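Local coordinates for hydrogenase (NiFe) small subunit HydA (Allochromatium vinosum, PDB 3MYR), which carries the three iron-sulfur clusters that relay electrons between the [NiFe] site of the large subunit and an external redox partner during hydrogen turnover, at the interface of chains A and B. Sequence-based numbering; all coordinates share one arbitrary frame. Chains: chain A, Hydrogenase (NiFe) small subunit HydA; chain B, Nickel-dependent hydrogenase large subunit.

Contacts 1 and 2 are neighbouring patches of one heterodimer interface, the centres of their C-alpha atoms about 11 Å apart. Both use the small-subunit helix 16-23 in the cluster-bearing portion of HydA: contact 1 takes its start, beside the proximal cluster, and the side chain of A:Arg23, while contact 2 takes the backbone carbonyl of the preceding A:Thr22 and the start of helix 29-36. The large subunit answers with separate elements, the cysteine loop at B:Gly62, helix 86-112 and B:Asn212-B:Pro213 in contact 1, helix 181-201 in contact 2. Arginines of opposite chains, A:Arg23 and B:Arg199, thus tie the end of one short helix to the large subunit.

Contact 1: the interface of chains A and B. Residues chain A 15-16, 19-20, 23, 233; chain B 62, 102, 212-213.
A:Arg23 and B:His102 reach toward each other tip to tip, at the junction of two CXXC motifs of the [NiFe] hydrogenase family: A:Thr15 and A:Gly16 lie between proximal-cluster cysteines, B:Gly62 between cysteines of the nickel-iron site. The imidazole presents its CE1-NE2 end to one face of the guanidinium, the planes 65° apart, with B:His102 CE1 3.4 Å from A:Arg23 CZ. The opposite guanidinium face lies over the backbone of A:Glu19, one helical turn back. A:Glu19 bends at its second torsion (chi2 -83°), bringing its carboxylate to the guanidinium edge; A:Arg23 NH1 gives A:Glu19 OE2 a nearly straight hydrogen bond of 2.7 Å within a salt bridge, meeting the oxygen nearly along its C-O axis. From NH2 the guanidinium also reaches water 1 at 2.8 Å, which passes the link to the carbonyl B:Gly62 O at 3.0 Å. The amide of B:Asn212 crosses A:Arg23 at about a right angle. As modelled, B:Asn212 ND2 faces both A:Arg23 NE and NH2 at 2.8 Å, donor against donor, so the amide is perhaps turned over and its orientation is doubtful. Following a cis peptide bond, B:Pro213 sets its ring against the helix, CG 3.5 Å from A:Glu19 CB and CD beside A:Ser20. An alanine in place of A:Arg23 would probably leave the A:Glu19 carboxylate without its positive mate, break the water link to B:Gly62 and open a gap against the B:His102 ring. The indole of A:Trp233, a residue of the [3Fe-4S] cluster site, brings its six-membered ring to the backbone carbonyl of B:Asn212, CZ3 3.7 Å from O.

Contact 2: the interface of chains A and B. Residues chain A 22, 24-25, 28-30; chain B 192, 195-196, 198-199.
The large-subunit helix 181-201 lies here against two small-subunit helix ends, the finish of helix 16-23 and the start of helix 29-36, with B:Arg199 filling the angle between them. Its guanidinium and the carboxylate of A:Glu30 meet tip to tip, their planes nearly coplanar at 24°, in an end-on salt bridge. B:Arg199 NH2 donates to A:Glu30 OE1 at 2.8 Å, close to straight, and NH1 to A:Glu30 OE2 at 2.9 Å; each oxygen uses its syn lone pair. The other edge of the guanidinium turns to the helix end: NE and NH1 together grip the backbone carbonyl A:Thr22 O side-on, at 3.0 Å from NE and 3.1 Å from NH1, with both donors tilted moderately from the carbonyl plane. NH1 therefore serves both the carboxylate and the carbonyl. A bend at the third torsion of B:Arg199 (chi3 57°) swings the flat group toward both acceptors. A third donor, the side-chain amide of B:Gln198, comes from well above that carbonyl plane, its NE2 2.9 Å from A:Thr22 O. That makes three bonds on one oxygen, and since the carbonyl end of a helix carries partial negative charge, it would probably suit the cationic B:Arg199. Backbone and side chain cover the guanidinium on its two faces: B:Leu195 O lies over the centre of one, and A:Thr28 lies over the other toward the rim, CG2 3.4 Å from B:Arg199 NH2. On the carboxylate side, B:Leu195 CD1 packs 3.9 Å from A:Glu30 CD, while the methyl B:Leu192 CD2 touches the CB of the same glutamate. Water 2, 2.7 Å from A:Glu30 OE1, joins that oxygen to the backbone carbonyl B:Leu192 O.

Contact 1: the interface of chains A and B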
ATOM      1  N   THR A  15      -2.635   3.768  -5.237  1.00 20.71           N
ATOM      2  CA  THR A  15      -2.567   2.360  -5.675  1.00 20.94           C
ATOM      3  C   THR A  15      -3.735   1.531  -5.078  1.00 20.60           C
ATOM      4  O   THR A  15      -3.915   0.366  -5.408  1.00 21.12           O
ATOM      5  CB  THR A  15      -1.129   1.698  -5.529  1.00 23.68           C
ATOM      6  OG1 THR A  15      -0.119   2.558  -6.131  1.00 24.16           O
ATOM      7  CG2 THR A  15      -1.041   0.263  -6.240  1.00 18.72           C
ATOM      8  N   GLY A  16      -4.581   2.165  -4.275  1.00 20.78           N
ATOM      9  CA  GLY A  16      -5.868   1.562  -3.886  1.00 17.96           C
ATOM     10  C   GLY A  16      -6.709   1.012  -5.019  1.00 20.48           C
ATOM     11  O   GLY A  16      -7.367  -0.057  -4.856  1.00 18.32           O
ATOM     12  N   GLU A  19      -5.198  -2.236  -6.164  1.00 17.55           N
ATOM     13  CA  GLU A  19      -5.397  -3.281  -5.162  1.00 17.28           C
ATOM     14  C   GLU A  19      -6.827  -3.734  -5.286  1.00 18.75           C
ATOM     15  O   GLU A  19      -7.091  -4.909  -5.191  1.00 19.97           O
ATOM     16  CB  GLU A  19      -5.134  -2.805  -3.713  1.00 14.24           C
ATOM     17  CG  GLU A  19      -3.644  -2.570  -3.506  1.00 16.80           C
ATOM     18  CD  GLU A  19      -2.858  -3.851  -3.188  1.00 26.22           C
ATOM     19  OE1 GLU A  19      -1.631  -3.708  -3.028  1.00 32.97           O
ATOM     20  OE2 GLU A  19      -3.401  -4.973  -3.001  1.00 23.17           O
ATOM     21  N   SER A  20      -7.748  -2.785  -5.443  1.00 17.70           N
ATOM     22  CA  SER A  20      -9.166  -3.139  -5.509  1.00 17.74           C
ATOM     23  C   SER A  20      -9.378  -4.138  -6.680  1.00 16.49           C
ATOM     24  O   SER A  20     -10.010  -5.198  -6.546  1.00 18.28           O
ATOM     25  CB  SER A  20     -10.027  -1.886  -5.751  1.00 14.12           C
ATOM     26  OG  SER A  20     -11.379  -2.272  -5.769  1.00 19.29           O
ATOM     27  N   ARG A  23      -8.693  -7.544  -5.932  1.00 16.84           N
ATOM     28  CA  ARG A  23      -9.659  -8.218  -5.037  1.00 15.20           C
ATOM     29  C   ARG A  23     -10.808  -8.931  -5.734  1.00 16.83           C
ATOM     30  O   ARG A  23     -11.486  -9.768  -5.105  1.00 16.87           O
ATOM     31  CB  ARG A  23     -10.265  -7.259  -3.975  1.00 17.43           C
ATOM     32  CG  ARG A  23      -9.199  -6.549  -3.101  1.00 16.95           C
ATOM     33  CD  ARG A  23      -8.319  -7.508  -2.243  1.00 19.94           C
ATOM     34  NE  ARG A  23      -7.532  -6.602  -1.386  1.00 16.93           N
ATOM     35  CZ  ARG A  23      -6.377  -6.039  -1.669  1.00 17.82           C
ATOM     36  NH1 ARG A  23      -5.578  -6.499  -2.662  1.00 19.24           N
ATOM     37  NH2 ARG A  23      -5.981  -5.029  -0.885  1.00 17.18           N
ATOM     38  N   TRP A 233     -19.080  -5.123  -0.492  1.00 13.36           N
ATOM     39  CA  TRP A 233     -17.677  -5.174  -0.779  1.00 14.82           C
ATOM     40  C   TRP A 233     -17.059  -6.527  -0.574  1.00 15.36           C
ATOM     41  O   TRP A 233     -17.432  -7.231   0.352  1.00 17.39           O
ATOM     42  CB  TRP A 233     -16.947  -4.240   0.181  1.00 13.36           C
ATOM     43  CG  TRP A 233     -16.945  -2.864  -0.351  1.00 13.10           C
ATOM     44  CD1 TRP A 233     -17.991  -1.895  -0.305  1.00 13.89           C
ATOM     45  CD2 TRP A 233     -15.849  -2.279  -1.024  1.00 14.35           C
ATOM     46  NE1 TRP A 233     -17.523  -0.708  -0.931  1.00 16.25           N
ATOM     47  CE2 TRP A 233     -16.191  -0.915  -1.299  1.00 12.00           C
ATOM     48  CE3 TRP A 233     -14.503  -2.720  -1.258  1.00 14.74           C
ATOM     49  CZ2 TRP A 233     -15.305  -0.054  -1.993  1.00 10.37           C
ATOM     50  CZ3 TRP A 233     -13.590  -1.817  -1.925  1.00 14.65           C
ATOM     51  CH2 TRP A 233     -14.002  -0.496  -2.258  1.00 15.63           C
TER
ATOM     52  N   GLY B  62      -2.790   2.889  -0.731  1.00 18.33           N
ATOM     53  CA  GLY B  62      -3.713   1.788  -0.666  1.00 18.61           C
ATOM     54  C   GLY B  62      -3.065   0.410  -0.691  1.00 19.75           C
ATOM     55  O   GLY B  62      -3.770  -0.617  -0.687  1.00 21.25           O
ATOM     56  N   HIS B 102      -1.330 -10.118   4.526  1.00 18.19           N
ATOM     57  CA  HIS B 102      -1.776  -9.874   3.175  1.00 19.02           C
ATOM     58  C   HIS B 102      -0.645  -9.203   2.408  1.00 19.12           C
ATOM     59  O   HIS B 102      -0.316  -9.574   1.310  1.00 20.60           O
ATOM     60  CB  HIS B 102      -3.025  -8.939   3.212  1.00 16.80           C
ATOM     61  CG  HIS B 102      -3.561  -8.614   1.859  1.00 17.69           C
ATOM     62  ND1 HIS B 102      -3.094  -7.549   1.106  1.00 20.55           N
ATOM     63  CD2 HIS B 102      -4.489  -9.244   1.093  1.00 20.16           C
ATOM     64  CE1 HIS B 102      -3.767  -7.512  -0.037  1.00 21.27           C
ATOM     65  NE2 HIS B 102      -4.582  -8.556  -0.087  1.00 20.79           N
ATOM     66  N   ASN B 212     -12.203  -3.358   1.850  1.00 16.61           N
ATOM     67  CA  ASN B 212     -10.751  -3.368   1.647  1.00 18.79           C
ATOM     68  C   ASN B 212     -10.549  -3.332   0.142  1.00 17.30           C
ATOM     69  O   ASN B 212     -11.123  -4.158  -0.530  1.00 17.67           O
ATOM     70  CB  ASN B 212     -10.114  -4.697   2.219  1.00 16.91           C
ATOM     71  CG  ASN B 212      -8.578  -4.790   1.926  1.00 23.97           C
ATOM     72  OD1 ASN B 212      -7.706  -4.703   2.839  1.00 25.44           O
ATOM     73  ND2 ASN B 212      -8.251  -4.918   0.675  1.00 16.33           N
ATOM     74  N   PRO B 213      -9.731  -2.409  -0.372  1.00 17.82           N
ATOM     75  CA  PRO B 213      -8.905  -1.468   0.424  1.00 17.71           C
ATOM     76  C   PRO B 213      -9.676  -0.353   1.192  1.00 18.00           C
ATOM     77  O   PRO B 213     -10.858  -0.067   0.915  1.00 16.06           O
ATOM     78  CB  PRO B 213      -7.973  -0.819  -0.639  1.00 16.60           C
ATOM     79  CG  PRO B 213      -7.970  -1.870  -1.862  1.00 14.10           C
ATOM     80  CD  PRO B 213      -9.431  -2.293  -1.821  1.00 18.23           C
TER
HETATM   81  O   HOH W   1      -3.741  -3.542  -0.183  1.00 22.63           O

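Contact 2: the interface of chains A and B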
ATOM      1  N   THR A  22      -7.349  -6.235  -7.950  1.00 17.21           N
ATOM      2  CA  THR A  22      -6.867  -7.607  -7.564  1.00 19.14           C
ATOM      3  C   THR A  22      -7.803  -8.300  -6.588  1.00 18.89           C
ATOM      4  O   THR A  22      -7.761  -9.520  -6.470  1.00 17.98           O
ATOM      5  CB  THR A  22      -5.443  -7.633  -6.883  1.00 19.30           C
ATOM      6  OG1 THR A  22      -5.580  -7.146  -5.538  1.00 16.20           O
ATOM      7  CG2 THR A  22      -4.431  -6.784  -7.641  1.00 16.63           C
ATOM      8  N   ALA A  24     -11.092  -8.551  -6.978  1.00 15.49           N
ATOM      9  CA  ALA A  24     -12.332  -8.957  -7.630  1.00 17.83           C
ATOM     10  C   ALA A  24     -12.364 -10.478  -7.801  1.00 18.42           C
ATOM     11  O   ALA A  24     -11.399 -11.079  -8.352  1.00 18.42           O
ATOM     12  CB  ALA A  24     -12.472  -8.264  -9.033  1.00 17.47           C
ATOM     13  N   HIS A  25     -13.500 -11.076  -7.452  1.00 17.63           N
ATOM     14  CA  HIS A  25     -13.623 -12.537  -7.474  1.00 21.54           C
ATOM     15  C   HIS A  25     -14.090 -13.029  -8.834  1.00 21.38           C
ATOM     16  O   HIS A  25     -13.898 -14.185  -9.143  1.00 24.47           O
ATOM     17  CB  HIS A  25     -14.598 -12.948  -6.351  1.00 23.95           C
ATOM     18  CG  HIS A  25     -14.767 -14.426  -6.159  1.00 36.28           C
ATOM     19  ND1 HIS A  25     -13.800 -15.225  -5.546  1.00 49.33           N
ATOM     20  CD2 HIS A  25     -15.822 -15.255  -6.424  1.00 46.00           C
ATOM     21  CE1 HIS A  25     -14.222 -16.491  -5.515  1.00 47.09           C
ATOM     22  NE2 HIS A  25     -15.448 -16.533  -6.027  1.00 48.33           N
ATOM     23  N   THR A  28     -11.569 -12.853 -12.307  1.00 19.87           N
ATOM     24  CA  THR A  28     -10.403 -12.427 -11.534  1.00 21.92           C
ATOM     25  C   THR A  28      -9.392 -11.722 -12.468  1.00 22.29           C
ATOM     26  O   THR A  28      -9.392 -11.959 -13.685  1.00 23.19           O
ATOM     27  CB  THR A  28      -9.688 -13.624 -10.909  1.00 20.75           C
ATOM     28  OG1 THR A  28      -9.222 -14.465 -11.985  1.00 21.76           O
ATOM     29  CG2 THR A  28     -10.650 -14.466  -9.965  1.00 21.37           C
ATOM     30  N   LEU A  29      -8.484 -10.926 -11.901  1.00 20.58           N
ATOM     31  CA  LEU A  29      -7.413 -10.288 -12.672  1.00 20.58           C
ATOM     32  C   LEU A  29      -6.558 -11.319 -13.464  1.00 21.07           C
ATOM     33  O   LEU A  29      -6.316 -11.199 -14.674  1.00 20.82           O
ATOM     34  CB  LEU A  29      -6.515  -9.615 -11.625  1.00 22.75           C
ATOM     35  CG  LEU A  29      -5.590  -8.508 -12.134  1.00 26.76           C
ATOM     36  CD1 LEU A  29      -4.257  -8.338 -11.463  1.00 28.35           C
ATOM     37  CD2 LEU A  29      -5.724  -8.051 -13.580  1.00 23.03           C
ATOM     38  N   GLU A  30      -6.198 -12.417 -12.825  1.00 20.36           N
ATOM     39  CA  GLU A  30      -5.475 -13.446 -13.564  1.00 21.21           C
ATOM     40  C   GLU A  30      -6.265 -14.089 -14.729  1.00 24.31           C
ATOM     41  O   GLU A  30      -5.695 -14.256 -15.818  1.00 24.59           O
ATOM     42  CB  GLU A  30      -4.811 -14.493 -12.662  1.00 20.44           C
ATOM     43  CG  GLU A  30      -5.722 -15.398 -11.797  1.00 22.77           C
ATOM     44  CD  GLU A  30      -6.230 -14.718 -10.464  1.00 23.34           C
ATOM     45  OE1 GLU A  30      -6.739 -15.449  -9.581  1.00 25.27           O
ATOM     46  OE2 GLU A  30      -6.154 -13.467 -10.309  1.00 21.54           O
TER
ATOM     47  N   LEU B 192       0.166 -17.642  -8.500  1.00 19.22           N
ATOM     48  CA  LEU B 192      -1.252 -17.646  -8.868  1.00 21.75           C
ATOM     49  C   LEU B 192      -2.131 -18.029  -7.658  1.00 20.68           C
ATOM     50  O   LEU B 192      -3.218 -17.472  -7.486  1.00 21.19           O
ATOM     51  CB  LEU B 192      -1.495 -18.633 -10.014  1.00 21.63           C
ATOM     52  CG  LEU B 192      -0.957 -18.163 -11.381  1.00 26.24           C
ATOM     53  CD1 LEU B 192      -0.969 -19.313 -12.320  1.00 21.44           C
ATOM     54  CD2 LEU B 192      -1.756 -16.993 -11.985  1.00 26.56           C
ATOM     55  N   LEU B 195      -2.645 -14.991  -5.503  1.00 18.55           N
ATOM     56  CA  LEU B 195      -3.666 -14.025  -5.876  1.00 18.86           C
ATOM     57  C   LEU B 195      -5.046 -14.482  -5.385  1.00 18.01           C
ATOM     58  O   LEU B 195      -5.835 -13.644  -4.987  1.00 18.58           O
ATOM     59  CB  LEU B 195      -3.772 -13.802  -7.407  1.00 19.26           C
ATOM     60  CG  LEU B 195      -2.599 -13.148  -8.059  1.00 21.96           C
ATOM     61  CD1 LEU B 195      -2.692 -13.431  -9.598  1.00 23.91           C
ATOM     62  CD2 LEU B 195      -2.699 -11.643  -7.700  1.00 20.94           C
ATOM     63  N   ALA B 196      -5.387 -15.779  -5.499  1.00 18.97           N
ATOM     64  CA  ALA B 196      -6.704 -16.250  -5.012  1.00 18.39           C
ATOM     65  C   ALA B 196      -6.756 -16.129  -3.460  1.00 19.84           C
ATOM     66  O   ALA B 196      -7.761 -15.746  -2.877  1.00 19.02           O
ATOM     67  CB  ALA B 196      -6.951 -17.695  -5.424  1.00 18.46           C
ATOM     68  N   GLN B 198      -5.120 -14.046  -1.515  1.00 19.50           N
ATOM     69  CA  GLN B 198      -5.117 -12.662  -0.984  1.00 17.24           C
ATOM     70  C   GLN B 198      -6.502 -12.029  -1.000  1.00 19.03           C
ATOM     71  O   GLN B 198      -6.858 -11.306  -0.091  1.00 19.64           O
ATOM     72  CB  GLN B 198      -4.061 -11.777  -1.646  1.00 15.45           C
ATOM     73  CG  GLN B 198      -4.202 -11.498  -3.143  1.00 14.85           C
ATOM     74  CD  GLN B 198      -5.274 -10.493  -3.493  1.00 21.93           C
ATOM     75  OE1 GLN B 198      -5.624  -9.568  -2.709  1.00 19.77           O
ATOM     76  NE2 GLN B 198      -5.828 -10.676  -4.670  1.00 19.93           N
ATOM     77  N   ARG B 199      -7.309 -12.341  -2.014  1.00 18.20           N
ATOM     78  CA  ARG B 199      -8.591 -11.673  -2.173  1.00 19.86           C
ATOM     79  C   ARG B 199      -9.594 -12.304  -1.220  1.00 20.74           C
ATOM     80  O   ARG B 199     -10.508 -11.629  -0.726  1.00 19.97           O
ATOM     81  CB  ARG B 199      -9.124 -11.714  -3.623  1.00 17.84           C
ATOM     82  CG  ARG B 199      -9.438 -13.142  -4.202  1.00 15.56           C
ATOM     83  CD  ARG B 199      -9.970 -12.972  -5.687  1.00 16.10           C
ATOM     84  NE  ARG B 199      -8.977 -12.252  -6.508  1.00 18.05           N
ATOM     85  CZ  ARG B 199      -8.112 -12.862  -7.335  1.00 21.41           C
ATOM     86  NH1 ARG B 199      -7.224 -12.141  -8.022  1.00 17.28           N
ATOM     87  NH2 ARG B 199      -8.235 -14.180  -7.578  1.00 17.21           N
TER
HETATM   88  O   HOH W   2      -5.189 -17.627  -9.020  1.00 17.69           O